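DyP2 (Amycolatopsis sp. ATCC 39116, PDB 4G2C) probably acts as a multifunctional haem peroxidase of the dye-decolorizing family, oxidising dyes and other substrates, and carries a bound manganese ion. Local coordinates at residues 65-70 against 402-407; 213-218 against 471-476; 307-312 against 441-446. All coordinates share one frame; numbering follows the deposited sequence.

Contact 1: residues 65-70 against 402-407; sequences DRLTVL and GLLFMA. With HEM (protoporphyrin IX containing Fe), chain C; ACT (acetate ion), chain T.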
loop_
_atom_site.group_PDB
_atom_site.type_symbol
_atom_site.label_atom_id
_atom_site.label_comp_id
_atom_site.label_asym_id
_atom_site.label_seq_id
_atom_site.Cartn_x
_atom_site.Cartn_y
_atom_site.Cartn_z
ATOM N N ASP A 65 -5.839 12.096 4.718
ATOM C CA ASP A 65 -6.232 11.692 6.074
ATOM C C ASP A 65 -7.743 11.556 6.142
ATOM O O ASP A 65 -8.283 10.839 6.969
ATOM C CB ASP A 65 -5.744 12.712 7.109
ATOM C CG ASP A 65 -4.228 12.790 7.188
ATOM O OD1 ASP A 65 -3.551 11.754 6.980
ATOM O OD2 ASP A 65 -3.706 13.887 7.463
ATOM N N ARG A 66 -8.421 12.275 5.261
ATOM C CA ARG A 66 -9.838 12.081 5.026
ATOM C C ARG A 66 -9.919 11.675 3.582
ATOM O O ARG A 66 -9.425 12.384 2.709
ATOM C CB ARG A 66 -10.620 13.382 5.254
ATOM C CG ARG A 66 -10.773 13.770 6.722
ATOM C CD ARG A 66 -11.485 12.663 7.492
ATOM N NE ARG A 66 -12.035 13.141 8.755
ATOM C CZ ARG A 66 -13.337 13.248 9.013
ATOM N NH1 ARG A 66 -14.236 12.895 8.095
ATOM N NH2 ARG A 66 -13.739 13.705 10.197
ATOM N N LEU A 67 -10.520 10.522 3.332
ATOM C CA LEU A 67 -10.602 9.985 1.986
ATOM C C LEU A 67 -11.984 9.422 1.709
ATOM O O LEU A 67 -12.511 8.622 2.484
ATOM C CB LEU A 67 -9.553 8.887 1.790
ATOM C CG LEU A 67 -9.658 8.070 0.504
ATOM C CD1 LEU A 67 -9.302 8.937 -0.697
ATOM C CD2 LEU A 67 -8.751 6.855 0.583
ATOM N N THR A 68 -12.563 9.852 0.596
ATOM C CA THR A 68 -13.796 9.266 0.088
ATOM C C THR A 68 -13.470 8.459 -1.161
ATOM O O THR A 68 -12.796 8.963 -2.051
ATOM C CB THR A 68 -14.841 10.367 -0.253
ATOM O OG1 THR A 68 -15.555 10.731 0.935
ATOM C CG2 THR A 68 -15.834 9.871 -1.308
ATOM N N VAL A 69 -13.915 7.202 -1.202
ATOM C CA VAL A 69 -13.709 6.321 -2.354
ATOM C C VAL A 69 -15.054 6.041 -3.006
ATOM O O VAL A 69 -15.995 5.635 -2.325
ATOM C CB VAL A 69 -13.127 4.951 -1.937
ATOM C CG1 VAL A 69 -12.820 4.115 -3.155
ATOM C CG2 VAL A 69 -11.876 5.114 -1.061
ATOM N N LEU A 70 -15.139 6.242 -4.320
ATOM C CA LEU A 70 -16.383 6.048 -5.061
ATOM C C LEU A 70 -16.163 5.083 -6.215
ATOM O O LEU A 70 -15.349 5.341 -7.094
ATOM C CB LEU A 70 -16.900 7.383 -5.593
ATOM C CG LEU A 70 -17.314 8.461 -4.580
ATOM C CD1 LEU A 70 -17.720 9.734 -5.312
ATOM C CD2 LEU A 70 -18.450 7.975 -3.673
ATOM N N GLY A 402 -10.168 -1.489 9.605
ATOM C CA GLY A 402 -9.130 -2.168 8.863
ATOM C C GLY A 402 -8.431 -1.279 7.873
ATOM O O GLY A 402 -8.326 -0.059 8.082
ATOM N N LEU A 403 -7.949 -1.882 6.788
ATOM C CA LEU A 403 -7.157 -1.129 5.830
ATOM C C LEU A 403 -7.749 -1.114 4.436
ATOM O O LEU A 403 -8.037 -2.159 3.855
ATOM C CB LEU A 403 -5.706 -1.653 5.774
ATOM C CG LEU A 403 -4.725 -0.958 4.805
ATOM C CD1 LEU A 403 -4.413 0.483 5.231
ATOM C CD2 LEU A 403 -3.420 -1.765 4.681
ATOM N N LEU A 404 -7.901 0.088 3.895
ATOM C CA LEU A 404 -8.185 0.230 2.485
ATOM C C LEU A 404 -6.822 0.125 1.801
ATOM O O LEU A 404 -6.140 1.125 1.612
ATOM C CB LEU A 404 -8.873 1.569 2.183
ATOM C CG LEU A 404 -10.267 1.866 2.762
ATOM C CD1 LEU A 404 -10.745 3.244 2.311
ATOM C CD2 LEU A 404 -11.289 0.818 2.369
ATOM N N PHE A 405 -6.396 -1.094 1.486
ATOM C CA PHE A 405 -5.079 -1.263 0.883
ATOM C C PHE A 405 -5.066 -0.698 -0.531
ATOM O O PHE A 405 -5.918 -1.029 -1.349
ATOM C CB PHE A 405 -4.643 -2.735 0.880
ATOM C CG PHE A 405 -3.303 -2.964 0.212
ATOM C CD1 PHE A 405 -2.121 -2.814 0.926
ATOM C CD2 PHE A 405 -3.230 -3.296 -1.136
ATOM C CE1 PHE A 405 -0.890 -3.004 0.317
ATOM C CE2 PHE A 405 -2.003 -3.492 -1.754
ATOM C CZ PHE A 405 -0.828 -3.349 -1.026
ATOM N N MET A 406 -4.112 0.175 -0.820
ATOM C CA MET A 406 -3.979 0.724 -2.172
ATOM C C MET A 406 -2.519 0.739 -2.597
ATOM O O MET A 406 -1.644 0.970 -1.766
ATOM C CB MET A 406 -4.585 2.132 -2.231
ATOM C CG MET A 406 -6.094 2.132 -2.010
ATOM S SD MET A 406 -6.840 3.759 -2.082
ATOM C CE MET A 406 -6.744 4.195 -0.340
ATOM N N ALA A 407 -2.254 0.488 -3.883
ATOM C CA ALA A 407 -0.883 0.532 -4.411
ATOM C C ALA A 407 -0.861 0.797 -5.911
ATOM O O ALA A 407 -1.769 0.396 -6.629
ATOM C CB ALA A 407 -0.139 -0.761 -4.095
HETATM C CHA HEM C . 5.075 -2.523 5.633
HETATM C CHB HEM C . 0.985 -3.528 8.060
HETATM C CHC HEM C . -1.084 -5.207 3.999
HETATM C CHD HEM C . 3.219 -4.938 1.800
HETATM C C1A HEM C . 4.147 -2.630 6.641
HETATM C C2A HEM C . 4.338 -2.185 8.006
HETATM C C3A HEM C . 3.207 -2.461 8.666
HETATM C C4A HEM C . 2.266 -3.083 7.750
HETATM C CMA HEM C . 2.927 -2.174 10.151
HETATM C CAA HEM C . 5.629 -1.515 8.555
HETATM C CBA HEM C . 5.586 -0.012 8.259
HETATM C CGA HEM C . 6.114 0.310 6.879
HETATM O O1A HEM C . 7.244 -0.085 6.537
HETATM O O2A HEM C . 5.406 0.974 6.094
HETATM C C1B HEM C . 0.052 -4.081 7.195
HETATM C C2B HEM C . -1.317 -4.493 7.500
HETATM C C3B HEM C . -1.873 -4.954 6.362
HETATM C C4B HEM C . -0.898 -4.834 5.305
HETATM C CMB HEM C . -1.975 -4.426 8.902
HETATM C CAB HEM C . -3.299 -5.495 6.118
HETATM C CBB HEM C . -4.297 -5.204 6.957
HETATM C C1C HEM C . -0.075 -5.353 3.074
HETATM C C2C HEM C . -0.186 -6.029 1.791
HETATM C C3C HEM C . 1.007 -5.934 1.181
HETATM C C4C HEM C . 1.901 -5.206 2.060
HETATM C CMC HEM C . -1.471 -6.697 1.222
HETATM C CAC HEM C . 1.414 -6.525 -0.191
HETATM C CBC HEM C . 0.731 -7.539 -0.746
HETATM C C1D HEM C . 4.089 -4.221 2.595
HETATM C C2D HEM C . 5.388 -3.773 2.166
HETATM C C3D HEM C . 5.937 -3.012 3.362
HETATM C C4D HEM C . 4.946 -3.086 4.389
HETATM C CMD HEM C . 6.047 -4.006 0.796
HETATM C CAD HEM C . 7.288 -2.336 3.495
HETATM C CBD HEM C . 8.258 -3.482 3.697
HETATM C CGD HEM C . 9.613 -2.832 3.676
HETATM O O1D HEM C . 9.925 -2.159 2.659
HETATM O O2D HEM C . 10.338 -2.960 4.700
HETATM N NA HEM C . 2.883 -3.159 6.517
HETATM N NB HEM C . 0.257 -4.304 5.847
HETATM N NC HEM C . 1.216 -4.864 3.205
HETATM N ND HEM C . 3.873 -3.797 3.901
HETATM FE FE HEM C . 2.071 -4.200 4.983
HETATM C C ACT T . -14.094 11.519 4.761
HETATM O O ACT T . -14.310 12.757 4.883
HETATM O OXT ACT T . -13.192 11.003 5.478
HETATM C CH3 ACT T . -14.878 10.688 3.798
#

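Contact 2: residues 213-218 against 471-476; sequences EHFGYV and PQAVTM. With HEM (protoporphyrin IX containing Fe), chain C.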
loop_
_atom_site.group_PDB
_atom_site.type_symbol
_atom_site.label_atom_id
_atom_site.label_comp_id
_atom_site.label_asym_id
_atom_site.label_seq_id
_atom_site.Cartn_x
_atom_site.Cartn_y
_atom_site.Cartn_z
ATOM N N GLU A 213 -1.600 1.690 11.499
ATOM C CA GLU A 213 -2.775 0.888 11.137
ATOM C C GLU A 213 -3.448 0.348 12.404
ATOM O O GLU A 213 -2.965 0.588 13.512
ATOM C CB GLU A 213 -2.426 -0.225 10.153
ATOM C CG GLU A 213 -1.281 -1.100 10.610
ATOM C CD GLU A 213 -1.622 -1.885 11.860
ATOM O OE1 GLU A 213 -0.860 -1.783 12.848
ATOM O OE2 GLU A 213 -2.655 -2.607 11.852
ATOM N N HIS A 214 -4.554 -0.367 12.252
ATOM C CA HIS A 214 -5.385 -0.694 13.419
ATOM C C HIS A 214 -4.748 -1.587 14.481
ATOM O O HIS A 214 -5.147 -1.537 15.638
ATOM C CB HIS A 214 -6.779 -1.173 13.006
ATOM C CG HIS A 214 -7.677 -0.047 12.581
ATOM N ND1 HIS A 214 -8.195 0.866 13.475
ATOM C CD2 HIS A 214 -8.104 0.345 11.355
ATOM C CE1 HIS A 214 -8.915 1.763 12.822
ATOM N NE2 HIS A 214 -8.873 1.471 11.532
ATOM N N PHE A 215 -3.732 -2.366 14.113
ATOM C CA PHE A 215 -3.065 -3.205 15.106
ATOM C C PHE A 215 -2.160 -2.379 16.012
ATOM O O PHE A 215 -1.613 -2.905 16.995
ATOM C CB PHE A 215 -2.255 -4.335 14.457
ATOM C CG PHE A 215 -3.087 -5.314 13.673
ATOM C CD1 PHE A 215 -4.413 -5.537 13.994
ATOM C CD2 PHE A 215 -2.538 -6.001 12.606
ATOM C CE1 PHE A 215 -5.180 -6.449 13.262
ATOM C CE2 PHE A 215 -3.291 -6.910 11.875
ATOM C CZ PHE A 215 -4.619 -7.131 12.208
ATOM N N GLY A 216 -2.004 -1.098 15.675
ATOM C CA GLY A 216 -1.200 -0.171 16.458
ATOM C C GLY A 216 0.193 0.150 15.918
ATOM O O GLY A 216 0.961 0.900 16.532
ATOM N N TYR A 217 0.532 -0.395 14.753
ATOM C CA TYR A 217 1.911 -0.275 14.271
ATOM C C TYR A 217 2.055 0.838 13.232
ATOM O O TYR A 217 1.215 0.981 12.345
ATOM C CB TYR A 217 2.405 -1.597 13.684
ATOM C CG TYR A 217 2.503 -2.719 14.672
ATOM C CD1 TYR A 217 1.354 -3.341 15.161
ATOM C CD2 TYR A 217 3.745 -3.177 15.117
ATOM C CE1 TYR A 217 1.433 -4.381 16.064
ATOM C CE2 TYR A 217 3.836 -4.224 16.035
ATOM C CZ TYR A 217 2.675 -4.819 16.501
ATOM O OH TYR A 217 2.742 -5.848 17.414
ATOM N N VAL A 218 3.124 1.615 13.358
ATOM C CA VAL A 218 3.490 2.575 12.334
ATOM C C VAL A 218 3.394 1.897 10.966
ATOM O O VAL A 218 3.956 0.839 10.747
ATOM C CB VAL A 218 4.916 3.117 12.549
ATOM C CG1 VAL A 218 5.319 4.029 11.388
ATOM C CG2 VAL A 218 5.003 3.878 13.857
ATOM N N PRO A 471 -3.296 -17.043 14.227
ATOM C CA PRO A 471 -4.595 -17.019 13.546
ATOM C C PRO A 471 -4.638 -15.888 12.515
ATOM O O PRO A 471 -3.989 -14.859 12.734
ATOM C CB PRO A 471 -5.584 -16.755 14.696
ATOM C CG PRO A 471 -4.762 -16.043 15.756
ATOM C CD PRO A 471 -3.410 -16.743 15.668
ATOM N N GLN A 472 -5.364 -16.090 11.411
ATOM C CA GLN A 472 -5.527 -15.065 10.380
ATOM C C GLN A 472 -6.465 -13.966 10.877
ATOM O O GLN A 472 -7.660 -14.206 11.072
ATOM C CB GLN A 472 -6.080 -15.678 9.082
ATOM C CG GLN A 472 -5.982 -14.756 7.857
ATOM C CD GLN A 472 -6.750 -15.267 6.615
ATOM O OE1 GLN A 472 -6.638 -16.431 6.208
ATOM N NE2 GLN A 472 -7.525 -14.380 6.013
ATOM N N ALA A 473 -5.927 -12.762 11.077
ATOM C CA ALA A 473 -6.711 -11.650 11.626
ATOM C C ALA A 473 -7.045 -10.588 10.585
ATOM O O ALA A 473 -7.641 -9.552 10.904
ATOM C CB ALA A 473 -5.995 -11.018 12.833
ATOM N N VAL A 474 -6.643 -10.839 9.345
ATOM C CA VAL A 474 -6.944 -9.928 8.251
ATOM C C VAL A 474 -7.809 -10.625 7.208
ATOM O O VAL A 474 -7.474 -11.715 6.731
ATOM C CB VAL A 474 -5.658 -9.375 7.612
ATOM C CG1 VAL A 474 -5.963 -8.674 6.283
ATOM C CG2 VAL A 474 -4.929 -8.441 8.604
ATOM N N THR A 475 -8.932 -10.003 6.865
ATOM C CA THR A 475 -9.857 -10.605 5.910
ATOM C C THR A 475 -10.119 -9.723 4.700
ATOM O O THR A 475 -10.554 -8.578 4.832
ATOM C CB THR A 475 -11.223 -10.940 6.571
ATOM O OG1 THR A 475 -11.006 -11.680 7.778
ATOM C CG2 THR A 475 -12.099 -11.763 5.625
ATOM N N MET A 476 -9.868 -10.275 3.518
ATOM C CA MET A 476 -10.138 -9.586 2.256
ATOM C C MET A 476 -11.650 -9.519 2.024
ATOM O O MET A 476 -12.312 -10.558 1.918
ATOM C CB MET A 476 -9.441 -10.335 1.107
ATOM C CG MET A 476 -9.974 -10.077 -0.300
ATOM S SD MET A 476 -9.744 -8.368 -0.788
ATOM C CE MET A 476 -10.070 -8.482 -2.548
HETATM C CHA HEM C . 5.075 -2.523 5.633
HETATM C CHB HEM C . 0.985 -3.528 8.060
HETATM C CHC HEM C . -1.084 -5.207 3.999
HETATM C CHD HEM C . 3.219 -4.938 1.800
HETATM C C1A HEM C . 4.147 -2.630 6.641
HETATM C C2A HEM C . 4.338 -2.185 8.006
HETATM C C3A HEM C . 3.207 -2.461 8.666
HETATM C C4A HEM C . 2.266 -3.083 7.750
HETATM C CMA HEM C . 2.927 -2.174 10.151
HETATM C CAA HEM C . 5.629 -1.515 8.555
HETATM C CBA HEM C . 5.586 -0.012 8.259
HETATM C CGA HEM C . 6.114 0.310 6.879
HETATM O O1A HEM C . 7.244 -0.085 6.537
HETATM O O2A HEM C . 5.406 0.974 6.094
HETATM C C1B HEM C . 0.052 -4.081 7.195
HETATM C C2B HEM C . -1.317 -4.493 7.500
HETATM C C3B HEM C . -1.873 -4.954 6.362
HETATM C C4B HEM C . -0.898 -4.834 5.305
HETATM C CMB HEM C . -1.975 -4.426 8.902
HETATM C CAB HEM C . -3.299 -5.495 6.118
HETATM C CBB HEM C . -4.297 -5.204 6.957
HETATM C C1C HEM C . -0.075 -5.353 3.074
HETATM C C2C HEM C . -0.186 -6.029 1.791
HETATM C C3C HEM C . 1.007 -5.934 1.181
HETATM C C4C HEM C . 1.901 -5.206 2.060
HETATM C CMC HEM C . -1.471 -6.697 1.222
HETATM C CAC HEM C . 1.414 -6.525 -0.191
HETATM C CBC HEM C . 0.731 -7.539 -0.746
HETATM C C1D HEM C . 4.089 -4.221 2.595
HETATM C C2D HEM C . 5.388 -3.773 2.166
HETATM C C3D HEM C . 5.937 -3.012 3.362
HETATM C C4D HEM C . 4.946 -3.086 4.389
HETATM C CMD HEM C . 6.047 -4.006 0.796
HETATM C CAD HEM C . 7.288 -2.336 3.495
HETATM C CBD HEM C . 8.258 -3.482 3.697
HETATM C CGD HEM C . 9.613 -2.832 3.676
HETATM O O1D HEM C . 9.925 -2.159 2.659
HETATM O O2D HEM C . 10.338 -2.960 4.700
HETATM N NA HEM C . 2.883 -3.159 6.517
HETATM N NB HEM C . 0.257 -4.304 5.847
HETATM N NC HEM C . 1.216 -4.864 3.205
HETATM N ND HEM C . 3.873 -3.797 3.901
HETATM FE FE HEM C . 2.071 -4.200 4.983
#

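Contact 3: residues 307-312 against 441-446; sequences MLVGRF and DPVIGQ. With HEM (protoporphyrin IX containing Fe), chain C.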
loop_
_atom_site.group_PDB
_atom_site.type_symbol
_atom_site.label_atom_id
_atom_site.label_comp_id
_atom_site.label_asym_id
_atom_site.label_seq_id
_atom_site.Cartn_x
_atom_site.Cartn_y
_atom_site.Cartn_z
ATOM N N MET A 307 7.680 -9.535 16.351
ATOM C CA MET A 307 8.067 -10.715 15.567
ATOM C C MET A 307 7.109 -10.964 14.415
ATOM O O MET A 307 7.506 -11.506 13.382
ATOM C CB MET A 307 8.144 -11.975 16.438
ATOM C CG MET A 307 9.339 -12.057 17.372
ATOM S SD MET A 307 9.213 -13.479 18.513
ATOM C CE MET A 307 10.495 -13.071 19.700
ATOM N N LEU A 308 5.846 -10.581 14.596
ATOM C CA LEU A 308 4.827 -10.786 13.576
ATOM C C LEU A 308 4.961 -9.740 12.473
ATOM O O LEU A 308 4.726 -10.016 11.299
ATOM C CB LEU A 308 3.417 -10.680 14.183
ATOM C CG LEU A 308 3.114 -11.608 15.359
ATOM C CD1 LEU A 308 1.713 -11.327 15.958
ATOM C CD2 LEU A 308 3.264 -13.040 14.911
ATOM N N VAL A 309 5.318 -8.528 12.871
ATOM C CA VAL A 309 5.350 -7.409 11.945
ATOM C C VAL A 309 6.768 -7.111 11.410
ATOM O O VAL A 309 6.935 -6.809 10.236
ATOM C CB VAL A 309 4.750 -6.172 12.620
ATOM C CG1 VAL A 309 5.007 -4.933 11.776
ATOM C CG2 VAL A 309 3.246 -6.404 12.850
ATOM N N GLY A 310 7.775 -7.220 12.277
ATOM C CA GLY A 310 9.143 -6.928 11.898
ATOM C C GLY A 310 9.563 -5.583 12.445
ATOM O O GLY A 310 10.709 -5.157 12.290
ATOM N N ARG A 311 8.601 -4.896 13.054
ATOM C CA ARG A 311 8.859 -3.667 13.794
ATOM C C ARG A 311 7.991 -3.668 15.052
ATOM O O ARG A 311 6.940 -4.295 15.081
ATOM C CB ARG A 311 8.506 -2.434 12.970
ATOM C CG ARG A 311 9.300 -2.180 11.698
ATOM C CD ARG A 311 8.690 -0.959 10.933
ATOM N NE ARG A 311 9.368 -0.636 9.673
ATOM C CZ ARG A 311 10.304 0.303 9.529
ATOM N NH1 ARG A 311 10.684 1.051 10.572
ATOM N NH2 ARG A 311 10.853 0.508 8.334
ATOM N N PHE A 312 8.438 -2.977 16.090
ATOM C CA PHE A 312 7.584 -2.667 17.234
ATOM C C PHE A 312 6.525 -1.643 16.818
ATOM O O PHE A 312 6.622 -1.011 15.765
ATOM C CB PHE A 312 8.425 -2.119 18.398
ATOM C CG PHE A 312 9.381 -3.122 18.959
ATOM C CD1 PHE A 312 8.980 -3.998 19.956
ATOM C CD2 PHE A 312 10.669 -3.229 18.457
ATOM C CE1 PHE A 312 9.856 -4.935 20.463
ATOM C CE2 PHE A 312 11.546 -4.167 18.952
ATOM C CZ PHE A 312 11.140 -5.023 19.958
ATOM N N ASP A 441 3.441 -15.461 5.831
ATOM C CA ASP A 441 3.292 -14.160 6.454
ATOM C C ASP A 441 2.093 -14.234 7.408
ATOM O O ASP A 441 0.982 -14.605 7.004
ATOM C CB ASP A 441 3.080 -13.098 5.362
ATOM C CG ASP A 441 3.010 -11.687 5.914
ATOM O OD1 ASP A 441 2.287 -11.453 6.912
ATOM O OD2 ASP A 441 3.678 -10.802 5.342
ATOM N N PRO A 442 2.314 -13.906 8.685
ATOM C CA PRO A 442 1.250 -14.016 9.692
ATOM C C PRO A 442 0.228 -12.877 9.602
ATOM O O PRO A 442 -0.913 -13.030 10.041
ATOM C CB PRO A 442 2.021 -13.904 11.011
ATOM C CG PRO A 442 3.209 -13.071 10.679
ATOM C CD PRO A 442 3.594 -13.471 9.273
ATOM N N VAL A 443 0.636 -11.741 9.051
ATOM C CA VAL A 443 -0.260 -10.594 8.975
ATOM C C VAL A 443 -1.189 -10.645 7.766
ATOM O O VAL A 443 -2.379 -10.334 7.877
ATOM C CB VAL A 443 0.489 -9.255 8.956
ATOM C CG1 VAL A 443 -0.515 -8.124 8.955
ATOM C CG2 VAL A 443 1.424 -9.139 10.163
ATOM N N ILE A 444 -0.653 -11.015 6.607
ATOM C CA ILE A 444 -1.469 -11.030 5.392
ATOM C C ILE A 444 -1.475 -12.349 4.630
ATOM O O ILE A 444 -2.091 -12.442 3.567
ATOM C CB ILE A 444 -1.029 -9.928 4.407
ATOM C CG1 ILE A 444 0.415 -10.173 3.943
ATOM C CG2 ILE A 444 -1.204 -8.562 5.036
ATOM C CD1 ILE A 444 0.829 -9.338 2.733
ATOM N N GLY A 445 -0.765 -13.351 5.144
ATOM C CA GLY A 445 -0.693 -14.646 4.480
ATOM C C GLY A 445 -2.049 -15.336 4.349
ATOM O O GLY A 445 -2.841 -15.360 5.307
ATOM N N GLN A 446 -2.312 -15.902 3.167
ATOM C CA GLN A 446 -3.586 -16.560 2.891
ATOM C C GLN A 446 -3.393 -18.024 2.511
ATOM O O GLN A 446 -2.391 -18.396 1.894
ATOM C CB GLN A 446 -4.384 -15.794 1.821
ATOM C CG GLN A 446 -4.825 -14.424 2.315
ATOM C CD GLN A 446 -5.823 -13.688 1.401
ATOM O OE1 GLN A 446 -6.696 -12.982 1.898
ATOM N NE2 GLN A 446 -5.673 -13.823 0.084
HETATM C CHA HEM C . 5.075 -2.523 5.633
HETATM C CHB HEM C . 0.985 -3.528 8.060
HETATM C CHC HEM C . -1.084 -5.207 3.999
HETATM C CHD HEM C . 3.219 -4.938 1.800
HETATM C C1A HEM C . 4.147 -2.630 6.641
HETATM C C2A HEM C . 4.338 -2.185 8.006
HETATM C C3A HEM C . 3.207 -2.461 8.666
HETATM C C4A HEM C . 2.266 -3.083 7.750
HETATM C CMA HEM C . 2.927 -2.174 10.151
HETATM C CAA HEM C . 5.629 -1.515 8.555
HETATM C CBA HEM C . 5.586 -0.012 8.259
HETATM C CGA HEM C . 6.114 0.310 6.879
HETATM O O1A HEM C . 7.244 -0.085 6.537
HETATM O O2A HEM C . 5.406 0.974 6.094
HETATM C C1B HEM C . 0.052 -4.081 7.195
HETATM C C2B HEM C . -1.317 -4.493 7.500
HETATM C C3B HEM C . -1.873 -4.954 6.362
HETATM C C4B HEM C . -0.898 -4.834 5.305
HETATM C CMB HEM C . -1.975 -4.426 8.902
HETATM C CAB HEM C . -3.299 -5.495 6.118
HETATM C CBB HEM C . -4.297 -5.204 6.957
HETATM C C1C HEM C . -0.075 -5.353 3.074
HETATM C C2C HEM C . -0.186 -6.029 1.791
HETATM C C3C HEM C . 1.007 -5.934 1.181
HETATM C C4C HEM C . 1.901 -5.206 2.060
HETATM C CMC HEM C . -1.471 -6.697 1.222
HETATM C CAC HEM C . 1.414 -6.525 -0.191
HETATM C CBC HEM C . 0.731 -7.539 -0.746
HETATM C C1D HEM C . 4.089 -4.221 2.595
HETATM C C2D HEM C . 5.388 -3.773 2.166
HETATM C C3D HEM C . 5.937 -3.012 3.362
HETATM C C4D HEM C . 4.946 -3.086 4.389
HETATM C CMD HEM C . 6.047 -4.006 0.796
HETATM C CAD HEM C . 7.288 -2.336 3.495
HETATM C CBD HEM C . 8.258 -3.482 3.697
HETATM C CGD HEM C . 9.613 -2.832 3.676
HETATM O O1D HEM C . 9.925 -2.159 2.659
HETATM O O2D HEM C . 10.338 -2.960 4.700
HETATM N NA HEM C . 2.883 -3.159 6.517
HETATM N NB HEM C . 0.257 -4.304 5.847
HETATM N NC HEM C . 1.216 -4.864 3.205
HETATM N ND HEM C . 3.873 -3.797 3.901
HETATM FE FE HEM C . 2.071 -4.200 4.983
#

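Contact 1: residues 65-70 against 402-407
Leu67 and Met406 meet end to end, and Val69 and Leu404 do the same beside them, so two pairs of side-chain tips span the gap between strands whose segment axes (66-70 and 402-407) come no closer than 11.3 Å. The tighter pair is Leu67 CD2 with Met406 CE at 3.5 Å, below the usual carbon-carbon separation. Met406 reaches it by bending at its thioether: with chi3 at -91° the terminal methyl turns out of the line of the chain and lands on the leucine branch. The other pair, Val69 CG2 with Leu404 CD1, lies at a more ordinary 4.0 Å. Leu67 and Val69 alternate with Thr68, whose CB points away, as expected of one strand turning every second residue inward. The strands cross at 71° and belong to different antiparallel sheets, so this is face-to-face packing of sheets. Phe273 of strand 267-278 touches both Val69 and Leu404 and so belongs to the same apolar layer. Behind Leu404 and Met406, the alternate residues serve the haem: Phe405 sets CE1 3.4 Å from HEM C2C, with the methyl CMC over one face of its ring, and Leu403 CD2 approaches HEM C3B at 3.9 Å. On the far side of strand 66-74, Arg66 NH1 hydrogen-bonds an acetate ion, probably from the crystallisation liquor, at 3.2 Å to ACT O. Across the contact every meeting is methyl against methyl, which implies that here the sheets meet by shape fit and burial of apolar groups, without directional bonds.

Contact 2: residues 213-218 against 471-476
Phe215 aims its CB at residues 471-476 and carries its ring edge-on into Ala473 and Val474. From CB the chain turns so that CG stands anti to the carbonyl carbon (chi1 -63°), which swings the ring out of its turn and across the gap. CD2, the first ring atom to meet anything here, lies 4.1 Å from the haem methyl CMB. CE2 comes next; it also lies near CMB and touches Val474 CG2 at 4.0 Å. The tip, CZ, makes the closest approach, 3.8 Å to the same Val474 CG2, and it also faces Ala473, with Phe215 CZ to Ala473 CB at 4.2 Å and Ala473 O near the ring plane. The phenylalanine sits in a type I beta turn from Glu213 to Gly216 that leads into the GXXDG signature of dye-decolorizing peroxidases, which Gly216, Tyr217, Val218 and Asp219 begin. The Glu213 carboxylate takes Phe215 N on OE2, from above its plane, and Tyr217 N, just past the turn, on OE1 at 2.7 Å and 159°, nearly along the C-O axis. Phe283 of helix 280-293 stacks with the Phe215 ring. Val474, opening strand 474-484, also packs on the cofactor, its CG2 3.7 Å from the vinyl carbon CBB.

Contact 3: residues 307-312 against 441-446
Pro442 and Val443 form the side of the loop that presses on Leu308 and Val309 at the end of helix 303-309. Asp441, just before them, shapes the loop: its OD1 accepts from Val443 N at 2.7 Å and from Ile444 N at 3.0 Å, the latter 58° above the carboxylate plane. The first bond closes an Asx turn, and the second extends it to an Asx motif; together they fix the carboxylate, leaving OD2 to bond His350 ND1. Pro442 then lays its ring obliquely on the helix, CG 3.5 Å from Leu308 O and CB 4.2 Å from Leu308 CD2. Val443 divides its branches: CG2 touches Leu308 O at 3.6 Å and meets Val309 CG2 at 4.2 Å, while CG1, anti to the backbone N (chi1 -177°), turns to the haem near CMB. Ile444 turns to the cofactor and also touches His350, with CG2 3.5 Å from HEM CHC and CD1 over the neighbouring pyrrole. Gly445 follows where a CB would strike Asp441 O, and Gln446 leaves to bond Asp150 and Leu148. Gly310, with positive phi (104°), ends the helix, and Arg311 after it runs toward the haem, its extended chain placing NE 3.8 Å from propionate atom HEM O1A while NH1 bonds the carbonyls of Gly331 and Gly315. With a leucine at Arg311, the Gly331 and Gly315 carbonyls would probably lose the NH1 donor, and the propionate one nearby positive charge. An aspartate held by its own loop against a histidine, with Val443 and Ile444 on the porphyrin, is consistent with the proximal side of a haem pocket, where peroxidases typically pair a histidine with an aspartate.

How the contacts relate
From the N terminus, residues 65-70 pair with 402-407, so contact 1 closes a 331-residue loop and joins the two five-stranded antiparallel sheets. Residues 213-218 and 307-312 leave inside that loop but find their partners after it, at 471-476 and 441-446; contacts 2 and 3 therefore both cross contact 1, while contact 3 lies within the loop of contact 2. These two touch through Tyr217 against Arg311 and Val474 against Val443, and contact 1 packs on contact 2 through Gly402 and His214. All three reach the haem: Phe405 and Ile444 flank one pyrrole from opposite faces, and contact 2 lies along the haem edge that carries CMA, CMB and the vinyl CBB.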